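Dihydroxyacetone kinase (Citrobacter freundii, PDB 1UN8) catalyses the ATP-dependent phosphorylation of dihydroxyacetone to dihydroxyacetone phosphate, using a divalent metal cation such as magnesium or calcium. Local coordinates at residues 40-54 and 93-107. Residues are numbered along the deposited sequence; the frame is centred on the assembly and turned at random.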
ATOM      1  N   ILE A  40     -19.896 -14.594  -0.201  1.00 48.17           N
ATOM      2  CA  ILE A  40     -19.904 -14.331  -1.628  1.00 47.74           C
ATOM      3  C   ILE A  40     -20.281 -12.903  -1.984  1.00 48.64           C
ATOM      4  O   ILE A  40     -21.253 -12.351  -1.467  1.00 48.96           O
ATOM      5  CB  ILE A  40     -20.901 -15.250  -2.344  1.00 48.05           C
ATOM      6  CG1 ILE A  40     -20.661 -16.701  -1.919  1.00 48.98           C
ATOM      7  CG2 ILE A  40     -20.777 -15.058  -3.846  1.00 45.51           C
ATOM      8  CD1 ILE A  40     -21.188 -17.739  -2.926  1.00 51.62           C
ATOM      9  N   VAL A  41     -19.500 -12.304  -2.872  1.00 49.26           N
ATOM     10  CA  VAL A  41     -19.776 -10.957  -3.326  1.00 50.41           C
ATOM     11  C   VAL A  41     -20.096 -11.123  -4.783  1.00 52.74           C
ATOM     12  O   VAL A  41     -19.404 -11.847  -5.495  1.00 53.13           O
ATOM     13  CB  VAL A  41     -18.573 -10.027  -3.208  1.00 50.03           C
ATOM     14  CG1 VAL A  41     -18.872  -8.702  -3.916  1.00 48.19           C
ATOM     15  CG2 VAL A  41     -18.267  -9.777  -1.747  1.00 50.03           C
ATOM     16  N   VAL A  42     -21.151 -10.462  -5.229  1.00 54.63           N
ATOM     17  CA  VAL A  42     -21.557 -10.575  -6.616  1.00 56.23           C
ATOM     18  C   VAL A  42     -21.872  -9.210  -7.192  1.00 56.80           C
ATOM     19  O   VAL A  42     -22.111  -8.263  -6.451  1.00 57.66           O
ATOM     20  CB  VAL A  42     -22.797 -11.473  -6.744  1.00 55.86           C
ATOM     21  CG1 VAL A  42     -24.051 -10.694  -6.369  1.00 55.30           C
ATOM     22  CG2 VAL A  42     -22.881 -12.015  -8.146  1.00 56.94           C
ATOM     23  N   ARG A  43     -21.868  -9.110  -8.512  1.00 57.64           N
ATOM     24  CA  ARG A  43     -22.160  -7.847  -9.167  1.00 59.61           C
ATOM     25  C   ARG A  43     -23.659  -7.631  -9.303  1.00 61.43           C
ATOM     26  O   ARG A  43     -24.422  -8.589  -9.414  1.00 61.39           O
ATOM     27  CB  ARG A  43     -21.501  -7.809 -10.540  1.00 58.52           C
ATOM     28  CG  ARG A  43     -21.789  -9.017 -11.381  1.00 58.72           C
ATOM     29  CD  ARG A  43     -20.904  -9.053 -12.615  1.00 60.04           C
ATOM     30  NE  ARG A  43     -21.232  -8.001 -13.574  1.00 60.52           N
ATOM     31  CZ  ARG A  43     -20.720  -7.920 -14.801  1.00 61.46           C
ATOM     32  NH1 ARG A  43     -19.847  -8.836 -15.218  1.00 61.25           N
ATOM     33  NH2 ARG A  43     -21.086  -6.933 -15.613  1.00 59.88           N
ATOM     34  N   ARG A  44     -24.072  -6.366  -9.277  1.00 63.80           N
ATOM     35  CA  ARG A  44     -25.480  -6.006  -9.403  1.00 65.65           C
ATOM     36  C   ARG A  44     -25.876  -5.975 -10.881  1.00 66.44           C
ATOM     37  O   ARG A  44     -27.054  -5.925 -11.224  1.00 66.08           O
ATOM     38  CB  ARG A  44     -25.716  -4.651  -8.729  1.00 66.09           C
ATOM     39  CG  ARG A  44     -25.579  -4.717  -7.217  1.00 66.45           C
ATOM     40  CD  ARG A  44     -24.783  -3.552  -6.672  1.00 68.23           C
ATOM     41  NE  ARG A  44     -25.499  -2.284  -6.778  1.00 70.51           N
ATOM     42  CZ  ARG A  44     -26.586  -1.980  -6.075  1.00 70.83           C
ATOM     43  NH1 ARG A  44     -27.085  -2.855  -5.213  1.00 71.52           N
ATOM     44  NH2 ARG A  44     -27.169  -0.802  -6.236  1.00 69.72           N
ATOM     45  N   ASP A  45     -24.867  -6.025 -11.744  1.00 68.33           N
ATOM     46  CA  ASP A  45     -25.053  -6.034 -13.194  1.00 69.65           C
ATOM     47  C   ASP A  45     -25.322  -7.441 -13.680  1.00 68.89           C
ATOM     48  O   ASP A  45     -25.013  -7.758 -14.823  1.00 70.17           O
ATOM     49  CB  ASP A  45     -23.782  -5.566 -13.905  1.00 72.78           C
ATOM     50  CG  ASP A  45     -23.510  -4.107 -13.712  1.00 75.52           C
ATOM     51  OD1 ASP A  45     -23.494  -3.666 -12.539  1.00 78.51           O
ATOM     52  OD2 ASP A  45     -23.308  -3.407 -14.734  1.00 76.07           O
ATOM     53  N   LEU A  46     -25.879  -8.295 -12.834  1.00 67.58           N
ATOM     54  CA  LEU A  46     -26.113  -9.668 -13.256  1.00 67.15           C
ATOM     55  C   LEU A  46     -26.836  -9.857 -14.585  1.00 66.75           C
ATOM     56  O   LEU A  46     -28.034  -9.595 -14.698  1.00 67.45           O
ATOM     57  CB  LEU A  46     -26.860 -10.441 -12.178  1.00 67.36           C
ATOM     58  CG  LEU A  46     -25.976 -11.438 -11.428  1.00 67.54           C
ATOM     59  CD1 LEU A  46     -26.857 -12.444 -10.704  1.00 67.61           C
ATOM     60  CD2 LEU A  46     -25.067 -12.160 -12.417  1.00 67.39           C
ATOM     61  N   ASN A  47     -26.090 -10.313 -15.590  1.00 65.43           N
ATOM     62  CA  ASN A  47     -26.644 -10.584 -16.912  1.00 63.65           C
ATOM     63  C   ASN A  47     -26.379 -12.041 -17.265  1.00 61.69           C
ATOM     64  O   ASN A  47     -25.453 -12.350 -18.022  1.00 61.05           O
ATOM     65  CB  ASN A  47     -26.013  -9.678 -17.975  1.00 64.44           C
ATOM     66  CG  ASN A  47     -26.481 -10.025 -19.388  1.00 65.43           C
ATOM     67  OD1 ASN A  47     -27.432 -10.791 -19.572  1.00 64.73           O
ATOM     68  ND2 ASN A  47     -25.817  -9.454 -20.389  1.00 65.80           N
ATOM     69  N   LYS A  48     -27.201 -12.934 -16.719  1.00 59.74           N
ATOM     70  CA  LYS A  48     -27.048 -14.366 -16.957  1.00 58.35           C
ATOM     71  C   LYS A  48     -27.069 -14.825 -18.423  1.00 58.54           C
ATOM     72  O   LYS A  48     -26.942 -16.018 -18.703  1.00 58.29           O
ATOM     73  CB  LYS A  48     -28.104 -15.134 -16.164  1.00 57.50           C
ATOM     74  CG  LYS A  48     -28.039 -14.870 -14.677  1.00 55.72           C
ATOM     75  CD  LYS A  48     -29.008 -15.753 -13.914  1.00 55.59           C
ATOM     76  CE  LYS A  48     -29.031 -15.365 -12.451  1.00 55.73           C
ATOM     77  NZ  LYS A  48     -29.937 -16.235 -11.664  1.00 57.22           N
ATOM     78  N   ASN A  49     -27.231 -13.900 -19.362  1.00 59.43           N
ATOM     79  CA  ASN A  49     -27.236 -14.283 -20.769  1.00 60.45           C
ATOM     80  C   ASN A  49     -25.799 -14.527 -21.184  1.00 60.25           C
ATOM     81  O   ASN A  49     -25.529 -15.305 -22.097  1.00 60.49           O
ATOM     82  CB  ASN A  49     -27.852 -13.188 -21.650  1.00 62.81           C
ATOM     83  CG  ASN A  49     -29.352 -13.114 -21.512  1.00 63.79           C
ATOM     84  OD1 ASN A  49     -30.031 -14.146 -21.488  1.00 64.17           O
ATOM     85  ND2 ASN A  49     -29.885 -11.896 -21.427  1.00 63.48           N
ATOM     86  N   ASN A  50     -24.880 -13.839 -20.513  1.00 59.82           N
ATOM     87  CA  ASN A  50     -23.461 -14.008 -20.781  1.00 58.80           C
ATOM     88  C   ASN A  50     -22.888 -15.060 -19.846  1.00 57.22           C
ATOM     89  O   ASN A  50     -23.495 -15.408 -18.830  1.00 57.14           O
ATOM     90  CB  ASN A  50     -22.704 -12.694 -20.591  1.00 60.34           C
ATOM     91  CG  ASN A  50     -22.890 -11.742 -21.760  1.00 63.52           C
ATOM     92  OD1 ASN A  50     -22.998 -12.174 -22.915  1.00 64.12           O
ATOM     93  ND2 ASN A  50     -22.908 -10.439 -21.474  1.00 63.35           N
ATOM     94  N   VAL A  51     -21.721 -15.580 -20.198  1.00 56.10           N
ATOM     95  CA  VAL A  51     -21.078 -16.591 -19.374  1.00 54.35           C
ATOM     96  C   VAL A  51     -20.556 -15.964 -18.091  1.00 52.34           C
ATOM     97  O   VAL A  51     -19.970 -14.887 -18.107  1.00 51.93           O
ATOM     98  CB  VAL A  51     -19.906 -17.255 -20.121  1.00 55.26           C
ATOM     99  CG1 VAL A  51     -19.084 -18.102 -19.154  1.00 56.27           C
ATOM    100  CG2 VAL A  51     -20.443 -18.121 -21.262  1.00 54.56           C
ATOM    101  N   ALA A  52     -20.788 -16.638 -16.975  1.00 50.02           N
ATOM    102  CA  ALA A  52     -20.323 -16.145 -15.693  1.00 49.64           C
ATOM    103  C   ALA A  52     -18.859 -16.537 -15.459  1.00 49.12           C
ATOM    104  O   ALA A  52     -18.449 -17.664 -15.752  1.00 48.76           O
ATOM    105  CB  ALA A  52     -21.200 -16.707 -14.574  1.00 48.87           C
ATOM    106  N   VAL A  53     -18.073 -15.598 -14.944  1.00 47.54           N
ATOM    107  CA  VAL A  53     -16.673 -15.859 -14.633  1.00 44.70           C
ATOM    108  C   VAL A  53     -16.511 -15.723 -13.114  1.00 44.02           C
ATOM    109  O   VAL A  53     -16.421 -14.605 -12.589  1.00 42.39           O
ATOM    110  CB  VAL A  53     -15.742 -14.844 -15.333  1.00 44.90           C
ATOM    111  CG1 VAL A  53     -14.285 -15.159 -15.038  1.00 43.31           C
ATOM    112  CG2 VAL A  53     -15.990 -14.851 -16.837  1.00 42.64           C
ATOM    113  N   ILE A  54     -16.463 -16.842 -12.405  1.00 43.16           N
ATOM    114  CA  ILE A  54     -16.349 -16.839 -10.939  1.00 41.47           C
ATOM    115  C   ILE A  54     -14.913 -17.102 -10.483  1.00 42.02           C
ATOM    116  O   ILE A  54     -14.178 -17.875 -11.121  1.00 41.93           O
ATOM    117  CB  ILE A  54     -17.255 -17.909 -10.301  1.00 41.64           C
ATOM    118  CG1 ILE A  54     -18.715 -17.452 -10.321  1.00 41.65           C
ATOM    119  CG2 ILE A  54     -16.802 -18.211  -8.881  1.00 41.32           C
ATOM    120  CD1 ILE A  54     -19.699 -18.534  -9.935  1.00 20.00           C
ATOM    121  N   THR A  93     -23.000 -22.392  -4.134  1.00 50.02           N
ATOM    122  CA  THR A  93     -23.951 -21.311  -3.954  1.00 49.53           C
ATOM    123  C   THR A  93     -23.726 -20.184  -4.944  1.00 51.35           C
ATOM    124  O   THR A  93     -24.682 -19.617  -5.475  1.00 53.22           O
ATOM    125  CB  THR A  93     -23.862 -20.753  -2.538  1.00 49.39           C
ATOM    126  OG1 THR A  93     -24.190 -21.789  -1.607  1.00 48.37           O
ATOM    127  CG2 THR A  93     -24.812 -19.589  -2.357  1.00 48.93           C
ATOM    128  N   ALA A  94     -22.468 -19.848  -5.197  1.00 52.31           N
ATOM    129  CA  ALA A  94     -22.165 -18.780  -6.147  1.00 52.78           C
ATOM    130  C   ALA A  94     -22.532 -19.181  -7.574  1.00 53.26           C
ATOM    131  O   ALA A  94     -23.075 -18.387  -8.332  1.00 53.04           O
ATOM    132  CB  ALA A  94     -20.687 -18.425  -6.070  1.00 53.16           C
ATOM    133  N   ILE A  95     -22.217 -20.418  -7.935  1.00 54.23           N
ATOM    134  CA  ILE A  95     -22.495 -20.931  -9.273  1.00 54.86           C
ATOM    135  C   ILE A  95     -23.995 -20.830  -9.556  1.00 55.30           C
ATOM    136  O   ILE A  95     -24.414 -20.228 -10.548  1.00 54.64           O
ATOM    137  CB  ILE A  95     -22.033 -22.424  -9.408  1.00 56.24           C
ATOM    138  CG1 ILE A  95     -20.527 -22.500  -9.691  1.00 55.80           C
ATOM    139  CG2 ILE A  95     -22.791 -23.105 -10.548  1.00 55.51           C
ATOM    140  CD1 ILE A  95     -19.686 -21.603  -8.816  1.00 60.93           C
ATOM    141  N   GLN A  96     -24.794 -21.419  -8.671  1.00 55.86           N
ATOM    142  CA  GLN A  96     -26.245 -21.411  -8.799  1.00 56.26           C
ATOM    143  C   GLN A  96     -26.821 -20.001  -8.768  1.00 56.98           C
ATOM    144  O   GLN A  96     -27.860 -19.731  -9.376  1.00 59.05           O
ATOM    145  CB  GLN A  96     -26.878 -22.187  -7.654  1.00 56.81           C
ATOM    146  CG  GLN A  96     -26.487 -23.634  -7.580  1.00 58.32           C
ATOM    147  CD  GLN A  96     -27.605 -24.466  -6.997  1.00 59.75           C
ATOM    148  OE1 GLN A  96     -28.614 -24.717  -7.665  1.00 61.13           O
ATOM    149  NE2 GLN A  96     -27.447 -24.883  -5.744  1.00 59.67           N
ATOM    150  N   ALA A  97     -26.152 -19.107  -8.056  1.00 55.21           N
ATOM    151  CA  ALA A  97     -26.641 -17.753  -7.917  1.00 53.94           C
ATOM    152  C   ALA A  97     -26.461 -16.835  -9.113  1.00 54.09           C
ATOM    153  O   ALA A  97     -27.251 -15.914  -9.307  1.00 54.87           O
ATOM    154  CB  ALA A  97     -26.010 -17.122  -6.703  1.00 53.46           C
ATOM    155  N   VAL A  98     -25.440 -17.080  -9.927  1.00 54.16           N
ATOM    156  CA  VAL A  98     -25.166 -16.194 -11.050  1.00 53.38           C
ATOM    157  C   VAL A  98     -24.996 -16.871 -12.392  1.00 54.70           C
ATOM    158  O   VAL A  98     -24.678 -16.208 -13.385  1.00 52.81           O
ATOM    159  CB  VAL A  98     -23.875 -15.376 -10.787  1.00 53.91           C
ATOM    160  CG1 VAL A  98     -23.992 -14.630  -9.481  1.00 52.15           C
ATOM    161  CG2 VAL A  98     -22.661 -16.304 -10.754  1.00 53.02           C
ATOM    162  N   THR A  99     -25.196 -18.183 -12.434  1.00 56.54           N
ATOM    163  CA  THR A  99     -25.020 -18.910 -13.681  1.00 58.29           C
ATOM    164  C   THR A  99     -26.324 -19.245 -14.391  1.00 59.86           C
ATOM    165  O   THR A  99     -27.245 -19.814 -13.796  1.00 58.98           O
ATOM    166  CB  THR A  99     -24.230 -20.219 -13.451  1.00 58.44           C
ATOM    167  OG1 THR A  99     -23.005 -19.917 -12.777  1.00 58.10           O
ATOM    168  CG2 THR A  99     -23.897 -20.890 -14.785  1.00 58.34           C
ATOM    169  N   GLY A 100     -26.377 -18.871 -15.671  1.00 61.88           N
ATOM    170  CA  GLY A 100     -27.527 -19.143 -16.515  1.00 63.28           C
ATOM    171  C   GLY A 100     -27.160 -20.260 -17.479  1.00 64.74           C
ATOM    172  O   GLY A 100     -26.123 -20.909 -17.323  1.00 64.73           O
ATOM    173  N   GLU A 101     -27.995 -20.491 -18.485  1.00 66.45           N
ATOM    174  CA  GLU A 101     -27.728 -21.556 -19.442  1.00 67.30           C
ATOM    175  C   GLU A 101     -26.366 -21.432 -20.108  1.00 65.33           C
ATOM    176  O   GLU A 101     -25.771 -22.431 -20.502  1.00 65.38           O
ATOM    177  CB  GLU A 101     -28.827 -21.597 -20.504  1.00 70.64           C
ATOM    178  CG  GLU A 101     -29.945 -22.583 -20.189  1.00 76.95           C
ATOM    179  CD  GLU A 101     -31.173 -22.385 -21.074  1.00 81.23           C
ATOM    180  OE1 GLU A 101     -31.910 -21.390 -20.859  1.00 82.79           O
ATOM    181  OE2 GLU A 101     -31.396 -23.218 -21.989  1.00 82.80           O
ATOM    182  N   ALA A 102     -25.866 -20.207 -20.221  1.00 63.88           N
ATOM    183  CA  ALA A 102     -24.576 -19.969 -20.861  1.00 63.48           C
ATOM    184  C   ALA A 102     -23.418 -20.656 -20.135  1.00 63.55           C
ATOM    185  O   ALA A 102     -22.358 -20.892 -20.726  1.00 63.68           O
ATOM    186  CB  ALA A 102     -24.311 -18.465 -20.958  1.00 63.04           C
ATOM    187  N   GLY A 103     -23.625 -20.977 -18.857  1.00 62.14           N
ATOM    188  CA  GLY A 103     -22.584 -21.624 -18.077  1.00 61.18           C
ATOM    189  C   GLY A 103     -21.609 -20.651 -17.422  1.00 59.98           C
ATOM    190  O   GLY A 103     -21.694 -19.428 -17.613  1.00 59.33           O
ATOM    191  N   CYS A 104     -20.675 -21.193 -16.644  1.00 57.76           N
ATOM    192  CA  CYS A 104     -19.681 -20.372 -15.963  1.00 55.85           C
ATOM    193  C   CYS A 104     -18.292 -20.987 -15.974  1.00 53.02           C
ATOM    194  O   CYS A 104     -18.124 -22.213 -16.004  1.00 51.80           O
ATOM    195  CB  CYS A 104     -20.076 -20.135 -14.510  1.00 56.62           C
ATOM    196  SG  CYS A 104     -19.896 -21.602 -13.492  1.00 62.01           S
ATOM    197  N   LEU A 105     -17.299 -20.106 -15.945  1.00 49.21           N
ATOM    198  CA  LEU A 105     -15.902 -20.498 -15.918  1.00 45.40           C
ATOM    199  C   LEU A 105     -15.341 -20.197 -14.529  1.00 43.68           C
ATOM    200  O   LEU A 105     -15.381 -19.049 -14.068  1.00 42.39           O
ATOM    201  CB  LEU A 105     -15.117 -19.710 -16.963  1.00 44.01           C
ATOM    202  CG  LEU A 105     -13.604 -19.730 -16.762  1.00 44.13           C
ATOM    203  CD1 LEU A 105     -13.119 -21.168 -16.883  1.00 44.50           C
ATOM    204  CD2 LEU A 105     -12.910 -18.826 -17.780  1.00 43.17           C
ATOM    205  N   LEU A 106     -14.859 -21.227 -13.845  1.00 41.50           N
ATOM    206  CA  LEU A 106     -14.256 -21.029 -12.531  1.00 39.79           C
ATOM    207  C   LEU A 106     -12.756 -20.781 -12.786  1.00 41.72           C
ATOM    208  O   LEU A 106     -12.099 -21.570 -13.472  1.00 41.91           O
ATOM    209  CB  LEU A 106     -14.432 -22.273 -11.655  1.00 35.77           C
ATOM    210  CG  LEU A 106     -15.853 -22.769 -11.353  1.00 35.94           C
ATOM    211  CD1 LEU A 106     -15.778 -24.024 -10.486  1.00 32.81           C
ATOM    212  CD2 LEU A 106     -16.674 -21.686 -10.670  1.00 31.79           C
ATOM    213  N   ILE A 107     -12.225 -19.668 -12.284  1.00 40.61           N
ATOM    214  CA  ILE A 107     -10.809 -19.374 -12.438  1.00 40.50           C
ATOM    215  C   ILE A 107     -10.191 -19.618 -11.052  1.00 42.18           C
ATOM    216  O   ILE A 107     -10.454 -18.870 -10.092  1.00 42.02           O
ATOM    217  CB  ILE A 107     -10.578 -17.918 -12.859  1.00 42.28           C
ATOM    218  CG1 ILE A 107     -11.327 -17.633 -14.173  1.00 41.52           C
ATOM    219  CG2 ILE A 107      -9.055 -17.654 -13.003  1.00 40.30           C
ATOM    220  CD1 ILE A 107     -10.461 -17.175 -15.312  1.00 41.02           C
TER
HETATM  221  O   HOH W   1     -24.042 -17.824 -17.310  1.00 53.09           O
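Ile-54 and Val-98 illustrate how a helix is seated on the parallel strands of a mixed sheet. With CG1 of Ile-54 anti to its carbonyl carbon (chi1 -76°), the extended branch carries CD1 under the helix, 4.0 Å from Ala-94 CB and 3.8 Å from Val-98 CG2. The Ile-95 side chain crosses that of Ile-54 at about a right angle, CD1 to CD1, whereas Leu-106 lies alongside Ile-54 and points the same way, its CD2 against Ile-54 CB. Val-98 splits its branches: CG2 turns to Ile-54 and Ala-52, and CG1 faces CD1 of Leu-46, whose side chain crosses it at about a right angle. Further back along the helix, Ile-40 brings CD1 against Ala-94 CB.

Strand 76-80, helix 88-98 and strand 104-109 form a beta-alpha-beta crossover of the Dak1 domain; strand 52-59 lies between its two parallel strands, so the helix packs over Ala-52 and Ile-54, at 160° to strand 52-54. Ala-52 bonds through N to Gly-103 O (3.0 Å) and through O to Leu-105 N (2.7 Å); Ile-54 repeats the pattern with Leu-105 O and Ile-107 N. At the loop end, one water donates to Asn-50 O and Gly-103 O and accepts from Gly-100 N, while Thr-99 OG1 donates to Ile-95 O (2.7 Å). On the other sheet face, helices 155-167 and 172-184 pack on Val-53, Leu-105 and Ile-107, the last close to substrate-binding Lys-109.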